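Local coordinates for PaxB (Photorhabdus luminescens, PDB 6EK4), which probably acts as the B component of a two-component alpha-helical pore-forming toxin of the YaxAB type, which perforates membranes, at residues K27-L32 against L52-L57; E45-I50 against E286-I291. All coordinates share one frame; numbering follows the deposited sequence.

Contact 1. Residues K27-L32 against L52-L57. With NA (sodium ion), chain E.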
ATOM      1  N   LYS A  27      -4.518 -10.559   3.245  1.00 70.15           N
ATOM      2  CA  LYS A  27      -4.796 -10.614   1.806  1.00 70.59           C
ATOM      3  C   LYS A  27      -4.198  -9.403   1.079  1.00 69.46           C
ATOM      4  O   LYS A  27      -3.636  -9.540  -0.008  1.00 68.11           O
ATOM      5  CB  LYS A  27      -6.313 -10.688   1.572  1.00 72.03           C
ATOM      6  CG  LYS A  27      -6.761 -10.729   0.117  1.00 73.57           C
ATOM      7  CD  LYS A  27      -6.325 -12.007  -0.580  1.00 74.75           C
ATOM      8  CE  LYS A  27      -7.003 -12.157  -1.933  1.00 76.15           C
ATOM      9  NZ  LYS A  27      -6.662 -13.449  -2.590  1.00 76.70           N
ATOM     10  N   ASN A  28      -4.319  -8.227   1.689  1.00 68.97           N
ATOM     11  CA  ASN A  28      -3.792  -6.990   1.108  1.00 68.59           C
ATOM     12  C   ASN A  28      -2.266  -6.938   1.091  1.00 67.67           C
ATOM     13  O   ASN A  28      -1.675  -6.360   0.178  1.00 67.77           O
ATOM     14  CB  ASN A  28      -4.335  -5.765   1.857  1.00 68.98           C
ATOM     15  CG  ASN A  28      -5.833  -5.584   1.683  1.00 69.33           C
ATOM     16  OD1 ASN A  28      -6.426  -6.064   0.715  1.00 69.53           O
ATOM     17  ND2 ASN A  28      -6.452  -4.884   2.625  1.00 69.76           N
ATOM     18  N   ILE A  29      -1.634  -7.530   2.104  1.00 66.67           N
ATOM     19  CA  ILE A  29      -0.173  -7.593   2.164  1.00 65.80           C
ATOM     20  C   ILE A  29       0.370  -8.480   1.042  1.00 65.64           C
ATOM     21  O   ILE A  29       1.371  -8.141   0.413  1.00 65.27           O
ATOM     22  CB  ILE A  29       0.324  -8.076   3.547  1.00 65.57           C
ATOM     23  CG1 ILE A  29       0.127  -6.967   4.586  1.00 66.19           C
ATOM     24  CG2 ILE A  29       1.796  -8.463   3.498  1.00 65.54           C
ATOM     25  CD1 ILE A  29       0.224  -7.431   6.025  1.00 66.22           C
ATOM     26  N   TRP A  30      -0.298  -9.606   0.790  1.00 65.65           N
ATOM     27  CA  TRP A  30       0.076 -10.495  -0.312  1.00 65.45           C
ATOM     28  C   TRP A  30      -0.004  -9.772  -1.655  1.00 65.01           C
ATOM     29  O   TRP A  30       0.935  -9.817  -2.450  1.00 64.60           O
ATOM     30  CB  TRP A  30      -0.830 -11.729  -0.340  1.00 65.70           C
ATOM     31  CG  TRP A  30      -0.487 -12.695  -1.435  1.00 66.37           C
ATOM     32  CD1 TRP A  30      -1.012 -12.729  -2.698  1.00 66.84           C
ATOM     33  CD2 TRP A  30       0.463 -13.762  -1.367  1.00 66.91           C
ATOM     34  NE1 TRP A  30      -0.446 -13.753  -3.418  1.00 67.59           N
ATOM     35  CE2 TRP A  30       0.461 -14.403  -2.624  1.00 67.68           C
ATOM     36  CE3 TRP A  30       1.316 -14.239  -0.365  1.00 67.52           C
ATOM     37  CZ2 TRP A  30       1.282 -15.499  -2.904  1.00 69.13           C
ATOM     38  CZ3 TRP A  30       2.130 -15.328  -0.644  1.00 68.40           C
ATOM     39  CH2 TRP A  30       2.105 -15.945  -1.904  1.00 69.28           C
ATOM     40  N   ARG A  31      -1.132  -9.111  -1.897  1.00 65.34           N
ATOM     41  CA  ARG A  31      -1.359  -8.382  -3.143  1.00 66.43           C
ATOM     42  C   ARG A  31      -0.327  -7.272  -3.341  1.00 66.34           C
ATOM     43  O   ARG A  31       0.234  -7.128  -4.428  1.00 66.52           O
ATOM     44  CB  ARG A  31      -2.774  -7.791  -3.155  1.00 67.23           C
ATOM     45  CG  ARG A  31      -3.159  -7.089  -4.450  1.00 68.21           C
ATOM     46  CD  ARG A  31      -4.621  -6.664  -4.449  1.00 69.09           C
ATOM     47  NE  ARG A  31      -5.005  -5.978  -3.214  1.00 69.41           N
ATOM     48  CZ  ARG A  31      -4.678  -4.724  -2.894  1.00 69.24           C
ATOM     49  NH1 ARG A  31      -3.941  -3.974  -3.711  1.00 69.24           N
ATOM     50  NH2 ARG A  31      -5.090  -4.215  -1.738  1.00 69.18           N
ATOM     51  N   LEU A  32      -0.084  -6.498  -2.287  1.00 66.36           N
ATOM     52  CA  LEU A  32       0.863  -5.384  -2.343  1.00 66.81           C
ATOM     53  C   LEU A  32       2.314  -5.844  -2.462  1.00 67.53           C
ATOM     54  O   LEU A  32       3.101  -5.219  -3.165  1.00 68.26           O
ATOM     55  CB  LEU A  32       0.706  -4.483  -1.113  1.00 67.09           C
ATOM     56  CG  LEU A  32      -0.579  -3.651  -1.070  1.00 67.64           C
ATOM     57  CD1 LEU A  32      -0.838  -3.135   0.336  1.00 68.20           C
ATOM     58  CD2 LEU A  32      -0.527  -2.500  -2.063  1.00 67.41           C
ATOM     59  N   LEU A  52       4.454 -13.879   3.892  1.00 64.88           N
ATOM     60  CA  LEU A  52       4.546 -15.312   4.176  1.00 65.36           C
ATOM     61  C   LEU A  52       4.211 -15.612   5.640  1.00 64.81           C
ATOM     62  O   LEU A  52       3.434 -16.522   5.932  1.00 63.93           O
ATOM     63  CB  LEU A  52       5.945 -15.835   3.836  1.00 67.20           C
ATOM     64  CG  LEU A  52       6.061 -17.336   3.551  1.00 69.03           C
ATOM     65  CD1 LEU A  52       5.542 -17.661   2.156  1.00 69.56           C
ATOM     66  CD2 LEU A  52       7.502 -17.804   3.703  1.00 69.89           C
ATOM     67  N   TYR A  53       4.804 -14.843   6.551  1.00 64.56           N
ATOM     68  CA  TYR A  53       4.510 -14.969   7.980  1.00 64.14           C
ATOM     69  C   TYR A  53       3.106 -14.458   8.325  1.00 63.90           C
ATOM     70  O   TYR A  53       2.479 -14.955   9.260  1.00 63.78           O
ATOM     71  CB  TYR A  53       5.554 -14.226   8.825  1.00 64.45           C
ATOM     72  CG  TYR A  53       6.928 -14.875   8.879  1.00 65.39           C
ATOM     73  CD1 TYR A  53       7.075 -16.231   9.172  1.00 65.96           C
ATOM     74  CD2 TYR A  53       8.082 -14.123   8.676  1.00 66.12           C
ATOM     75  CE1 TYR A  53       8.329 -16.819   9.235  1.00 67.11           C
ATOM     76  CE2 TYR A  53       9.339 -14.703   8.737  1.00 67.06           C
ATOM     77  CZ  TYR A  53       9.458 -16.050   9.017  1.00 67.79           C
ATOM     78  OH  TYR A  53      10.706 -16.628   9.080  1.00 69.34           O
ATOM     79  N   SER A  54       2.621 -13.463   7.582  1.00 64.14           N
ATOM     80  CA  SER A  54       1.247 -12.970   7.752  1.00 64.17           C
ATOM     81  C   SER A  54       0.230 -14.069   7.467  1.00 63.94           C
ATOM     82  O   SER A  54      -0.751 -14.219   8.192  1.00 63.69           O
ATOM     83  CB  SER A  54       0.971 -11.777   6.831  1.00 64.40           C
ATOM     84  OG  SER A  54       1.615 -10.608   7.303  1.00 64.93           O
ATOM     85  N   ARG A  55       0.475 -14.830   6.405  1.00 64.82           N
ATOM     86  CA  ARG A  55      -0.387 -15.944   6.034  1.00 66.09           C
ATOM     87  C   ARG A  55      -0.307 -17.073   7.064  1.00 65.70           C
ATOM     88  O   ARG A  55      -1.312 -17.719   7.353  1.00 65.38           O
ATOM     89  CB  ARG A  55      -0.014 -16.460   4.643  1.00 68.63           C
ATOM     90  CG  ARG A  55      -1.060 -17.366   4.016  1.00 71.54           C
ATOM     91  CD  ARG A  55      -0.857 -17.484   2.514  1.00 74.54           C
ATOM     92  NE  ARG A  55       0.459 -18.024   2.173  1.00 77.06           N
ATOM     93  CZ  ARG A  55       0.909 -18.188   0.931  1.00 79.75           C
ATOM     94  NH1 ARG A  55       2.124 -18.692   0.731  1.00 81.10           N
ATOM     95  NH2 ARG A  55       0.156 -17.856  -0.116  1.00 80.49           N
ATOM     96  N   ASP A  56       0.886 -17.302   7.612  1.00 65.30           N
ATOM     97  CA  ASP A  56       1.068 -18.277   8.693  1.00 65.40           C
ATOM     98  C   ASP A  56       0.301 -17.873   9.951  1.00 65.19           C
ATOM     99  O   ASP A  56      -0.264 -18.726  10.637  1.00 66.04           O
ATOM    100  CB  ASP A  56       2.555 -18.447   9.040  1.00 65.62           C
ATOM    101  CG  ASP A  56       3.312 -19.278   8.017  1.00 65.83           C
ATOM    102  OD1 ASP A  56       2.688 -20.109   7.321  1.00 65.64           O
ATOM    103  OD2 ASP A  56       4.547 -19.111   7.922  1.00 66.06           O
ATOM    104  N   LEU A  57       0.302 -16.577  10.259  1.00 64.82           N
ATOM    105  CA  LEU A  57      -0.445 -16.049  11.403  1.00 64.29           C
ATOM    106  C   LEU A  57      -1.944 -16.239  11.188  1.00 64.05           C
ATOM    107  O   LEU A  57      -2.663 -16.641  12.103  1.00 63.90           O
ATOM    108  CB  LEU A  57      -0.121 -14.566  11.619  1.00 64.18           C
ATOM    109  CG  LEU A  57      -0.637 -13.910  12.907  1.00 64.06           C
ATOM    110  CD1 LEU A  57       0.294 -12.788  13.341  1.00 64.40           C
ATOM    111  CD2 LEU A  57      -2.060 -13.385  12.761  1.00 64.17           C
TER
HETATM  112 NA    NA E 401       2.604 -22.613   6.437  1.00 81.51          NA
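Arg-55 lays its guanidinium over one face of the Trp-30 indole, near the rim of the six-membered ring. NH2 of Arg-55 is the leading atom, 3.3 Å from CZ3 of Trp-30 and 3.2 Å above the ring plane. CZ of Arg-55 follows at 3.5 Å from the same CZ3, while NH1 reaches it at 3.6 Å. The two planes are tilted 33° from each other, so the groups overlap at a slant instead of lying flush. Both side chains start with CG anti to the backbone N (chi1 -179° for Trp-30 and -165° for Arg-55), which sends each out across the gap between the helices; a bend at chi3 then turns the arginine head over the indole.

Deeper between the helices, CD1 of Ile-29 approaches OG of Ser-54 at 3.7 Å. That hydroxyl is hydrogen-bonded to the carbonyl of Ile-50, one turn back on its own helix, so its polar need is met locally and the isoleucine meets it by van der Waals contact. Ile-29 also packs on Ile-50 and Ser-51, and on Glu-294 and Leu-298 of helix 247-321, while His-34 meets the Trp-30 ring from the next turn of helix 19-35. Beside Arg-55, Asp-56 faces elsewhere and binds a sodium ion through OD1 at 2.7 Å. Buried Ile-29 and Ser-54 inside, with the tryptophan and arginine at the margin, join helices 19-35 and 42-73, which run in roughly opposite directions as a helical hairpin within an elongated helical bundle.

Contact 2. Residues E45-I50 against E286-I291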
ATOM      1  N   GLU A  45      12.410  -8.554  -0.866  1.00 74.55           N
ATOM      2  CA  GLU A  45      12.525  -9.827  -0.158  1.00 73.64           C
ATOM      3  C   GLU A  45      11.872  -9.758   1.222  1.00 72.96           C
ATOM      4  O   GLU A  45      11.165 -10.683   1.622  1.00 72.87           O
ATOM      5  CB  GLU A  45      13.994 -10.233  -0.014  1.00 74.86           C
ATOM      6  CG  GLU A  45      14.190 -11.664   0.463  1.00 75.66           C
ATOM      7  CD  GLU A  45      15.637 -11.996   0.772  1.00 77.15           C
ATOM      8  OE1 GLU A  45      16.542 -11.436   0.117  1.00 77.61           O
ATOM      9  OE2 GLU A  45      15.870 -12.831   1.671  1.00 78.09           O
ATOM     10  N   LYS A  46      12.115  -8.667   1.945  1.00 72.14           N
ATOM     11  CA  LYS A  46      11.545  -8.483   3.283  1.00 70.93           C
ATOM     12  C   LYS A  46      10.017  -8.419   3.258  1.00 69.39           C
ATOM     13  O   LYS A  46       9.363  -8.932   4.164  1.00 69.75           O
ATOM     14  CB  LYS A  46      12.108  -7.224   3.951  1.00 71.64           C
ATOM     15  CG  LYS A  46      13.523  -7.379   4.488  1.00 73.18           C
ATOM     16  CD  LYS A  46      13.897  -6.207   5.378  1.00 74.08           C
ATOM     17  CE  LYS A  46      15.388  -6.159   5.666  1.00 75.80           C
ATOM     18  NZ  LYS A  46      15.739  -5.035   6.577  1.00 76.65           N
ATOM     19  N   THR A  47       9.454  -7.788   2.230  1.00 67.85           N
ATOM     20  CA  THR A  47       7.999  -7.718   2.078  1.00 66.49           C
ATOM     21  C   THR A  47       7.397  -9.100   1.828  1.00 66.15           C
ATOM     22  O   THR A  47       6.293  -9.392   2.290  1.00 65.98           O
ATOM     23  CB  THR A  47       7.582  -6.770   0.937  1.00 65.91           C
ATOM     24  OG1 THR A  47       8.343  -7.066  -0.239  1.00 66.42           O
ATOM     25  CG2 THR A  47       7.808  -5.319   1.336  1.00 66.03           C
ATOM     26  N   LEU A  48       8.125  -9.945   1.102  1.00 66.38           N
ATOM     27  CA  LEU A  48       7.702 -11.329   0.882  1.00 66.44           C
ATOM     28  C   LEU A  48       7.767 -12.151   2.173  1.00 66.56           C
ATOM     29  O   LEU A  48       6.969 -13.067   2.360  1.00 66.64           O
ATOM     30  CB  LEU A  48       8.542 -11.993  -0.216  1.00 67.04           C
ATOM     31  CG  LEU A  48       8.340 -11.451  -1.636  1.00 67.00           C
ATOM     32  CD1 LEU A  48       9.410 -11.993  -2.574  1.00 67.71           C
ATOM     33  CD2 LEU A  48       6.950 -11.777  -2.165  1.00 66.66           C
ATOM     34  N   ARG A  49       8.713 -11.825   3.055  1.00 66.53           N
ATOM     35  CA  ARG A  49       8.783 -12.459   4.373  1.00 66.54           C
ATOM     36  C   ARG A  49       7.568 -12.091   5.220  1.00 65.15           C
ATOM     37  O   ARG A  49       7.019 -12.938   5.926  1.00 63.98           O
ATOM     38  CB  ARG A  49      10.052 -12.047   5.123  1.00 68.19           C
ATOM     39  CG  ARG A  49      11.349 -12.583   4.542  1.00 70.06           C
ATOM     40  CD  ARG A  49      12.538 -12.033   5.313  1.00 71.67           C
ATOM     41  NE  ARG A  49      13.809 -12.243   4.623  1.00 73.59           N
ATOM     42  CZ  ARG A  49      14.960 -11.666   4.966  1.00 75.58           C
ATOM     43  NH1 ARG A  49      15.022 -10.830   5.999  1.00 76.09           N
ATOM     44  NH2 ARG A  49      16.061 -11.923   4.269  1.00 77.40           N
ATOM     45  N   ILE A  50       7.160 -10.826   5.147  1.00 64.67           N
ATOM     46  CA  ILE A  50       6.017 -10.334   5.917  1.00 64.44           C
ATOM     47  C   ILE A  50       4.719 -10.986   5.440  1.00 63.93           C
ATOM     48  O   ILE A  50       3.898 -11.394   6.259  1.00 63.47           O
ATOM     49  CB  ILE A  50       5.903  -8.790   5.858  1.00 64.34           C
ATOM     50  CG1 ILE A  50       7.091  -8.142   6.578  1.00 65.06           C
ATOM     51  CG2 ILE A  50       4.605  -8.314   6.499  1.00 64.01           C
ATOM     52  CD1 ILE A  50       7.302  -6.683   6.233  1.00 65.33           C
ATOM     53  N   GLU A 286       5.270   3.656  -1.688  1.00 71.54           N
ATOM     54  CA  GLU A 286       3.939   3.828  -1.090  1.00 73.00           C
ATOM     55  C   GLU A 286       3.251   2.499  -0.760  1.00 72.82           C
ATOM     56  O   GLU A 286       2.465   2.430   0.186  1.00 73.56           O
ATOM     57  CB  GLU A 286       3.031   4.682  -1.989  1.00 73.94           C
ATOM     58  CG  GLU A 286       3.006   6.159  -1.618  1.00 76.13           C
ATOM     59  CD  GLU A 286       2.418   6.423  -0.237  1.00 77.96           C
ATOM     60  OE1 GLU A 286       1.646   5.577   0.269  1.00 77.76           O
ATOM     61  OE2 GLU A 286       2.727   7.484   0.346  1.00 79.86           O
ATOM     62  N   ASP A 287       3.536   1.457  -1.540  1.00 72.47           N
ATOM     63  CA  ASP A 287       3.014   0.120  -1.253  1.00 72.36           C
ATOM     64  C   ASP A 287       3.685  -0.486  -0.018  1.00 72.34           C
ATOM     65  O   ASP A 287       3.033  -1.180   0.761  1.00 71.94           O
ATOM     66  CB  ASP A 287       3.195  -0.815  -2.456  1.00 72.61           C
ATOM     67  CG  ASP A 287       2.307  -0.441  -3.637  1.00 72.85           C
ATOM     68  OD1 ASP A 287       1.204   0.106  -3.422  1.00 73.13           O
ATOM     69  OD2 ASP A 287       2.712  -0.710  -4.788  1.00 73.37           O
ATOM     70  N   VAL A 288       4.979  -0.219   0.159  1.00 72.47           N
ATOM     71  CA  VAL A 288       5.712  -0.693   1.337  1.00 73.03           C
ATOM     72  C   VAL A 288       5.194   0.000   2.600  1.00 73.49           C
ATOM     73  O   VAL A 288       5.049  -0.635   3.645  1.00 73.66           O
ATOM     74  CB  VAL A 288       7.238  -0.476   1.204  1.00 73.80           C
ATOM     75  CG1 VAL A 288       7.955  -0.844   2.496  1.00 74.73           C
ATOM     76  CG2 VAL A 288       7.798  -1.299   0.052  1.00 73.23           C
ATOM     77  N   HIS A 289       4.924   1.300   2.498  1.00 74.66           N
ATOM     78  CA  HIS A 289       4.280   2.050   3.583  1.00 76.21           C
ATOM     79  C   HIS A 289       2.898   1.481   3.907  1.00 74.73           C
ATOM     80  O   HIS A 289       2.503   1.423   5.072  1.00 74.07           O
ATOM     81  CB  HIS A 289       4.151   3.536   3.226  1.00 78.46           C
ATOM     82  CG  HIS A 289       5.329   4.363   3.636  1.00 81.16           C
ATOM     83  ND1 HIS A 289       5.335   5.130   4.780  1.00 83.40           N
ATOM     84  CD2 HIS A 289       6.539   4.546   3.054  1.00 82.06           C
ATOM     85  CE1 HIS A 289       6.497   5.749   4.887  1.00 84.80           C
ATOM     86  NE2 HIS A 289       7.245   5.412   3.852  1.00 83.96           N
ATOM     87  N   GLN A 290       2.171   1.073   2.868  1.00 73.28           N
ATOM     88  CA  GLN A 290       0.860   0.452   3.030  1.00 72.69           C
ATOM     89  C   GLN A 290       0.977  -0.928   3.681  1.00 71.74           C
ATOM     90  O   GLN A 290       0.136  -1.296   4.498  1.00 71.78           O
ATOM     91  CB  GLN A 290       0.145   0.343   1.677  1.00 72.85           C
ATOM     92  CG  GLN A 290      -1.298  -0.145   1.752  1.00 73.60           C
ATOM     93  CD  GLN A 290      -2.185   0.728   2.621  1.00 74.93           C
ATOM     94  OE1 GLN A 290      -3.019   0.226   3.375  1.00 75.41           O
ATOM     95  NE2 GLN A 290      -2.008   2.042   2.523  1.00 75.39           N
ATOM     96  N   ILE A 291       2.014  -1.681   3.319  1.00 70.94           N
ATOM     97  CA  ILE A 291       2.268  -2.995   3.923  1.00 70.43           C
ATOM     98  C   ILE A 291       2.484  -2.880   5.436  1.00 71.15           C
ATOM     99  O   ILE A 291       2.027  -3.738   6.192  1.00 71.67           O
ATOM    100  CB  ILE A 291       3.464  -3.716   3.249  1.00 69.99           C
ATOM    101  CG1 ILE A 291       3.025  -4.295   1.900  1.00 69.54           C
ATOM    102  CG2 ILE A 291       4.011  -4.837   4.127  1.00 69.89           C
ATOM    103  CD1 ILE A 291       4.167  -4.744   1.012  1.00 69.48           C
TER
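Ile-291 points its CB toward helix 42-73 and meets that helix with both of its branches. At CB the chain divides. CG2 lies anti to the backbone N and faces CG2 of Ile-50 at 4.3 Å, a loose methyl-to-methyl contact. CG1 takes the position beside the backbone N (chi1 -77°) and leans on Leu-32 of helix 19-35. From there CD1 reaches the threonine one turn before Ile-50, lying 3.7 Å from CG2 of Thr-47 and 4.0 Å from its CB. The two side chains cross at about a right angle.

The same Thr-47 methyl also touches CG2 of Val-288 at 4.2 Å, so it is shared by two residues of helix 247-321. Its hydroxyl is engaged with the carbonyls of Ile-43 and Gln-44 on its own helix, and Thr-47 thus offers carbon across the interface. All four touching residues are buried. The axes of segments 45-50 and 286-291 come within 11.4 Å of each other and run in similar directions, 29° apart. Leu-32 of helix 19-35 flanks this pair, Val-143 and Ile-145 of a loop cover Ile-50, and Leu-149 of helix 149-193 packs against Val-288.

In the fold
Helix 42-73 serves both contacts: residues 45-50 face helix 247-321, and residues 52-57, farther along, face helix 19-35. Contact 1 joins two successive helices, 19-35 and 42-73, and is only partly buried, with an aromatic ring and a charged group meeting at its margin. Contact 2 brings together segments 236 residues apart and is wholly buried, and is made by aliphatic carbon, chiefly methyl groups. Their centres are about 10 Å apart, and helix 19-35 connects them directly: CG1 of Ile-29 lies 4.1 Å from the backbone O of Ile-291, and Leu-32 also packs on Asp-287. Helices 19-35, 42-73 and 247-321 therefore pack together as a three-helix cluster near the middle of the long chain.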